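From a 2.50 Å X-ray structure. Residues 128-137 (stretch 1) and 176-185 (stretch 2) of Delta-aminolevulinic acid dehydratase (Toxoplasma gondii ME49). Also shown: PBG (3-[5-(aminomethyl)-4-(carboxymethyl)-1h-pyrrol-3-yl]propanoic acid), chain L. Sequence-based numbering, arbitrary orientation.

Stretch 1 (128-137) DVLLLADVAL
Stretch 2, residues 176-185: GADMVCPSDM

Strands 130-135 and 179-182 run parallel, their directions 31° apart. Leu 132 pairs with Met 179, Ala 133 with Val 180, Asp 134 with Cys 181 and Val 135 with Pro 182, at CA-CA distances of 4.6, 5.1, 4.7 and 4.2 Å. Phi/psi are extended in both strands, such as -106/137 at Ala 133.

Backbone hydrogen bonds alternate between the strands: Met 179 N to Leu 131 O (3.1 Å), Ala 133 N to Met 179 O (3.0 Å), Cys 181 N to Ala 133 O (2.9 Å), Val 135 N to Cys 181 O (2.9 Å) and Ser 183 N to Val 135 O (2.9 Å). Pro 182 has no amide hydrogen; its CA contacts Val 135 O at 3.4 Å.

Before the strand, Asp 178 (-81/-39, chi1 m) is not extended. Its carboxylate OD2 accepts from the amide donor Leu 131 N (2.8 Å).

Apolar side chains pack on both faces. Leu 132 (m, p) places CB 3.6 Å from Cys 181 SG and CG 3.8 Å from Met 179 CB. On the other face, Val 135 (t) sets CG2 3.7 Å from Val 180 CB.

Ser 183 OG (chi1 p) donates its hydroxyl proton to carboxylate Asp 134 OD1 (chi1 t) at 2.8 Å. PBG N1 donates to Ser 183 OG at 2.5 Å. PBG NA makes a weak hydrogen bond to Asp 134 OD1 at 3.4 Å.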

ATOM      1  N   ASP A 128     -37.033  -9.127  23.363  1.00 29.61           N
ATOM      2  CA  ASP A 128     -36.133  -8.551  22.372  1.00 29.00           C
ATOM      3  C   ASP A 128     -34.694  -8.337  22.885  1.00 27.79           C
ATOM      4  O   ASP A 128     -33.882  -7.689  22.205  1.00 27.14           O
ATOM      5  CB  ASP A 128     -36.710  -7.226  21.877  1.00 29.84           C
ATOM      6  CG  ASP A 128     -36.761  -6.153  22.962  1.00 31.23           C
ATOM      7  OD1 ASP A 128     -37.061  -5.003  22.621  1.00 32.35           O
ATOM      8  OD2 ASP A 128     -36.506  -6.448  24.153  1.00 34.53           O
ATOM      9  N   VAL A 129     -34.374  -8.854  24.077  1.00 26.66           N
ATOM     10  CA  VAL A 129     -33.033  -8.656  24.660  1.00 25.04           C
ATOM     11  C   VAL A 129     -31.991  -9.337  23.777  1.00 23.24           C
ATOM     12  O   VAL A 129     -32.260 -10.387  23.196  1.00 23.24           O
ATOM     13  CB  VAL A 129     -32.940  -9.212  26.150  1.00 25.51           C
ATOM     14  CG1 VAL A 129     -33.019 -10.761  26.188  1.00 24.88           C
ATOM     15  CG2 VAL A 129     -31.670  -8.707  26.882  1.00 22.85           C
ATOM     16  N   LEU A 130     -30.808  -8.744  23.668  1.00 21.32           N
ATOM     17  CA  LEU A 130     -29.690  -9.411  22.975  1.00 19.79           C
ATOM     18  C   LEU A 130     -28.782 -10.219  23.946  1.00 18.06           C
ATOM     19  O   LEU A 130     -28.121  -9.651  24.800  1.00 16.66           O
ATOM     20  CB  LEU A 130     -28.879  -8.375  22.206  1.00 19.23           C
ATOM     21  CG  LEU A 130     -28.040  -8.916  21.059  1.00 19.45           C
ATOM     22  CD1 LEU A 130     -28.970  -9.421  19.961  1.00 20.12           C
ATOM     23  CD2 LEU A 130     -27.092  -7.837  20.536  1.00 18.04           C
ATOM     24  N   LEU A 131     -28.769 -11.544  23.816  1.00 17.24           N
ATOM     25  CA  LEU A 131     -27.984 -12.400  24.717  1.00 16.51           C
ATOM     26  C   LEU A 131     -26.808 -13.073  24.027  1.00 15.73           C
ATOM     27  O   LEU A 131     -26.948 -13.658  22.976  1.00 14.69           O
ATOM     28  CB  LEU A 131     -28.867 -13.467  25.355  1.00 16.98           C
ATOM     29  CG  LEU A 131     -30.123 -12.968  26.064  1.00 17.52           C
ATOM     30  CD1 LEU A 131     -30.880 -14.137  26.707  1.00 17.35           C
ATOM     31  CD2 LEU A 131     -29.787 -11.868  27.091  1.00 17.30           C
ATOM     32  N   LEU A 132     -25.639 -12.969  24.646  1.00 15.98           N
ATOM     33  CA  LEU A 132     -24.409 -13.553  24.127  1.00 15.56           C
ATOM     34  C   LEU A 132     -23.916 -14.517  25.196  1.00 15.66           C
ATOM     35  O   LEU A 132     -23.626 -14.101  26.303  1.00 15.39           O
ATOM     36  CB  LEU A 132     -23.349 -12.460  23.908  1.00 15.26           C
ATOM     37  CG  LEU A 132     -23.455 -11.389  22.813  1.00 15.32           C
ATOM     38  CD1 LEU A 132     -24.853 -10.718  22.816  1.00 13.15           C
ATOM     39  CD2 LEU A 132     -22.317 -10.315  22.983  1.00 12.59           C
ATOM     40  N   ALA A 133     -23.838 -15.804  24.869  1.00 16.21           N
ATOM     41  CA  ALA A 133     -23.447 -16.836  25.835  1.00 16.22           C
ATOM     42  C   ALA A 133     -22.036 -17.282  25.504  1.00 16.42           C
ATOM     43  O   ALA A 133     -21.715 -17.484  24.347  1.00 16.82           O
ATOM     44  CB  ALA A 133     -24.387 -18.000  25.760  1.00 16.05           C
ATOM     45  N   ASP A 134     -21.190 -17.442  26.510  1.00 16.58           N
ATOM     46  CA  ASP A 134     -19.845 -17.908  26.278  1.00 16.65           C
ATOM     47  C   ASP A 134     -19.876 -19.387  25.845  1.00 17.08           C
ATOM     48  O   ASP A 134     -20.803 -20.125  26.205  1.00 16.82           O
ATOM     49  CB  ASP A 134     -19.038 -17.728  27.555  1.00 17.10           C
ATOM     50  CG  ASP A 134     -17.572 -17.996  27.365  1.00 20.25           C
ATOM     51  OD1 ASP A 134     -16.793 -17.016  27.165  1.00 23.17           O
ATOM     52  OD2 ASP A 134     -17.199 -19.196  27.420  1.00 25.81           O
ATOM     53  N   VAL A 135     -18.883 -19.792  25.041  1.00 16.79           N
ATOM     54  CA  VAL A 135     -18.652 -21.201  24.714  1.00 16.83           C
ATOM     55  C   VAL A 135     -17.219 -21.539  25.104  1.00 16.79           C
ATOM     56  O   VAL A 135     -16.271 -20.888  24.680  1.00 17.13           O
ATOM     57  CB  VAL A 135     -18.929 -21.523  23.239  1.00 16.84           C
ATOM     58  CG1 VAL A 135     -18.485 -22.960  22.881  1.00 15.23           C
ATOM     59  CG2 VAL A 135     -20.416 -21.294  22.926  1.00 16.65           C
ATOM     60  N   ALA A 136     -17.081 -22.552  25.942  1.00 16.77           N
ATOM     61  CA  ALA A 136     -15.825 -22.878  26.608  1.00 16.92           C
ATOM     62  C   ALA A 136     -16.170 -23.735  27.799  1.00 17.09           C
ATOM     63  O   ALA A 136     -17.246 -23.594  28.403  1.00 17.60           O
ATOM     64  CB  ALA A 136     -15.057 -21.638  27.051  1.00 16.15           C
ATOM     65  N   LEU A 137     -15.276 -24.649  28.121  1.00 17.20           N
ATOM     66  CA  LEU A 137     -15.594 -25.648  29.127  1.00 17.75           C
ATOM     67  C   LEU A 137     -15.147 -25.219  30.493  1.00 17.79           C
ATOM     68  O   LEU A 137     -15.412 -25.901  31.440  1.00 17.80           O
ATOM     69  CB  LEU A 137     -14.937 -26.975  28.785  1.00 17.59           C
ATOM     70  CG  LEU A 137     -15.289 -27.523  27.411  1.00 17.39           C
ATOM     71  CD1 LEU A 137     -14.650 -28.893  27.228  1.00 17.44           C
ATOM     72  CD2 LEU A 137     -16.781 -27.617  27.205  1.00 16.43           C
ATOM     73  N   GLY A 176     -32.157 -20.103  23.208  1.00 21.59           N
ATOM     74  CA  GLY A 176     -32.520 -18.741  22.811  1.00 20.90           C
ATOM     75  C   GLY A 176     -31.342 -17.781  22.658  1.00 20.18           C
ATOM     76  O   GLY A 176     -31.547 -16.642  22.286  1.00 20.83           O
ATOM     77  N   ALA A 177     -30.112 -18.204  22.943  1.00 19.06           N
ATOM     78  CA  ALA A 177     -28.963 -17.328  22.766  1.00 18.12           C
ATOM     79  C   ALA A 177     -28.901 -16.742  21.369  1.00 18.08           C
ATOM     80  O   ALA A 177     -29.040 -17.467  20.386  1.00 18.35           O
ATOM     81  CB  ALA A 177     -27.688 -18.085  23.049  1.00 17.68           C
ATOM     82  N   ASP A 178     -28.673 -15.432  21.280  1.00 17.85           N
ATOM     83  CA  ASP A 178     -28.620 -14.734  19.989  1.00 17.74           C
ATOM     84  C   ASP A 178     -27.263 -14.909  19.335  1.00 17.81           C
ATOM     85  O   ASP A 178     -27.170 -15.074  18.104  1.00 17.56           O
ATOM     86  CB  ASP A 178     -28.904 -13.255  20.178  1.00 17.67           C
ATOM     87  CG  ASP A 178     -30.310 -13.003  20.670  1.00 19.06           C
ATOM     88  OD1 ASP A 178     -31.248 -13.092  19.847  1.00 21.20           O
ATOM     89  OD2 ASP A 178     -30.484 -12.738  21.881  1.00 19.93           O
ATOM     90  N   MET A 179     -26.222 -14.859  20.173  1.00 17.15           N
ATOM     91  CA  MET A 179     -24.852 -15.085  19.775  1.00 16.84           C
ATOM     92  C   MET A 179     -24.222 -16.132  20.680  1.00 15.88           C
ATOM     93  O   MET A 179     -24.390 -16.081  21.889  1.00 15.95           O
ATOM     94  CB  MET A 179     -24.007 -13.809  19.943  1.00 17.06           C
ATOM     95  CG  MET A 179     -24.471 -12.512  19.273  1.00 19.85           C
ATOM     96  SD  MET A 179     -23.074 -11.309  18.965  1.00 24.84           S
ATOM     97  CE  MET A 179     -22.174 -12.250  17.721  1.00 17.33           C
ATOM     98  N   VAL A 180     -23.449 -17.050  20.116  1.00 15.51           N
ATOM     99  CA  VAL A 180     -22.516 -17.840  20.928  1.00 14.68           C
ATOM    100  C   VAL A 180     -21.128 -17.218  20.749  1.00 14.71           C
ATOM    101  O   VAL A 180     -20.770 -16.770  19.664  1.00 14.43           O
ATOM    102  CB  VAL A 180     -22.562 -19.348  20.579  1.00 14.66           C
ATOM    103  CG1 VAL A 180     -23.994 -19.901  20.799  1.00 14.35           C
ATOM    104  CG2 VAL A 180     -22.121 -19.595  19.159  1.00 12.62           C
ATOM    105  N   CYS A 181     -20.361 -17.185  21.833  1.00 15.24           N
ATOM    106  CA  CYS A 181     -19.059 -16.517  21.887  1.00 15.34           C
ATOM    107  C   CYS A 181     -17.964 -17.468  22.340  1.00 15.43           C
ATOM    108  O   CYS A 181     -17.698 -17.568  23.537  1.00 15.70           O
ATOM    109  CB  CYS A 181     -19.150 -15.347  22.855  1.00 15.34           C
ATOM    110  SG  CYS A 181     -20.578 -14.288  22.501  1.00 17.18           S
ATOM    111  N   PRO A 182     -17.337 -18.185  21.391  1.00 14.92           N
ATOM    112  CA  PRO A 182     -16.360 -19.169  21.804  1.00 14.96           C
ATOM    113  C   PRO A 182     -15.068 -18.534  22.256  1.00 14.90           C
ATOM    114  O   PRO A 182     -14.352 -17.962  21.446  1.00 14.59           O
ATOM    115  CB  PRO A 182     -16.148 -20.044  20.552  1.00 15.74           C
ATOM    116  CG  PRO A 182     -17.115 -19.563  19.505  1.00 15.72           C
ATOM    117  CD  PRO A 182     -17.725 -18.291  19.978  1.00 15.12           C
ATOM    118  N   SER A 183     -14.753 -18.687  23.539  1.00 15.20           N
ATOM    119  CA  SER A 183     -13.580 -18.065  24.148  1.00 15.39           C
ATOM    120  C   SER A 183     -12.477 -19.077  24.432  1.00 16.05           C
ATOM    121  O   SER A 183     -11.542 -18.792  25.187  1.00 16.77           O
ATOM    122  CB  SER A 183     -13.984 -17.406  25.449  1.00 15.43           C
ATOM    123  OG  SER A 183     -14.485 -18.378  26.344  1.00 15.20           O
ATOM    124  N   ASP A 184     -12.557 -20.222  23.762  1.00 16.06           N
ATOM    125  CA  ASP A 184     -11.769 -21.411  24.088  1.00 15.97           C
ATOM    126  C   ASP A 184     -10.368 -21.433  23.530  1.00 15.58           C
ATOM    127  O   ASP A 184      -9.502 -22.061  24.117  1.00 15.58           O
ATOM    128  CB  ASP A 184     -12.476 -22.631  23.509  1.00 16.74           C
ATOM    129  CG  ASP A 184     -12.849 -22.433  22.054  1.00 17.19           C
ATOM    130  OD1 ASP A 184     -13.772 -21.626  21.799  1.00 16.13           O
ATOM    131  OD2 ASP A 184     -12.196 -23.052  21.179  1.00 16.98           O
ATOM    132  N   MET A 185     -10.183 -20.811  22.364  1.00 14.88           N
ATOM    133  CA  MET A 185      -8.930 -20.789  21.616  1.00 13.92           C
ATOM    134  C   MET A 185      -8.455 -22.169  21.130  1.00 14.35           C
ATOM    135  O   MET A 185      -7.252 -22.402  20.899  1.00 14.39           O
ATOM    136  CB  MET A 185      -7.859 -20.026  22.387  1.00 13.46           C
ATOM    137  CG  MET A 185      -8.127 -18.526  22.485  1.00 14.01           C
ATOM    138  SD  MET A 185      -8.097 -17.622  20.909  1.00 16.84           S
ATOM    139  CE  MET A 185      -6.346 -17.490  20.625  1.00 12.81           C
TER
HETATM  140  CHA PBG L 360     -13.424 -18.489  29.780  1.00 19.71           C
HETATM  141  C1A PBG L 360     -13.455 -17.009  29.977  1.00 19.58           C
HETATM  142  C2A PBG L 360     -12.535 -16.251  30.696  1.00 19.49           C
HETATM  143  C3A PBG L 360     -12.964 -14.940  30.600  1.00 16.46           C
HETATM  144  C4A PBG L 360     -14.065 -14.929  29.763  1.00 18.81           C
HETATM  145  NA  PBG L 360     -14.361 -16.191  29.423  1.00 19.44           N
HETATM  146  C5A PBG L 360     -11.402 -16.727  31.574  1.00 21.31           C
HETATM  147  C6A PBG L 360     -10.255 -17.346  30.901  1.00 19.95           C
HETATM  148  O1A PBG L 360     -10.443 -17.766  29.728  1.00 22.89           O
HETATM  149  O2A PBG L 360      -9.181 -17.516  31.521  1.00 16.92           O
HETATM  150  C7A PBG L 360     -12.340 -13.783  31.278  1.00 14.72           C
HETATM  151  C8A PBG L 360     -13.114 -12.518  31.295  1.00 12.13           C
HETATM  152  C9A PBG L 360     -12.674 -11.450  32.207  1.00  9.48           C
HETATM  153  O3A PBG L 360     -13.506 -10.608  32.533  1.00 14.05           O
HETATM  154  O4A PBG L 360     -11.630 -11.504  32.875  1.00  9.26           O
HETATM  155  N1  PBG L 360     -13.215 -18.989  28.460  1.00 18.89           N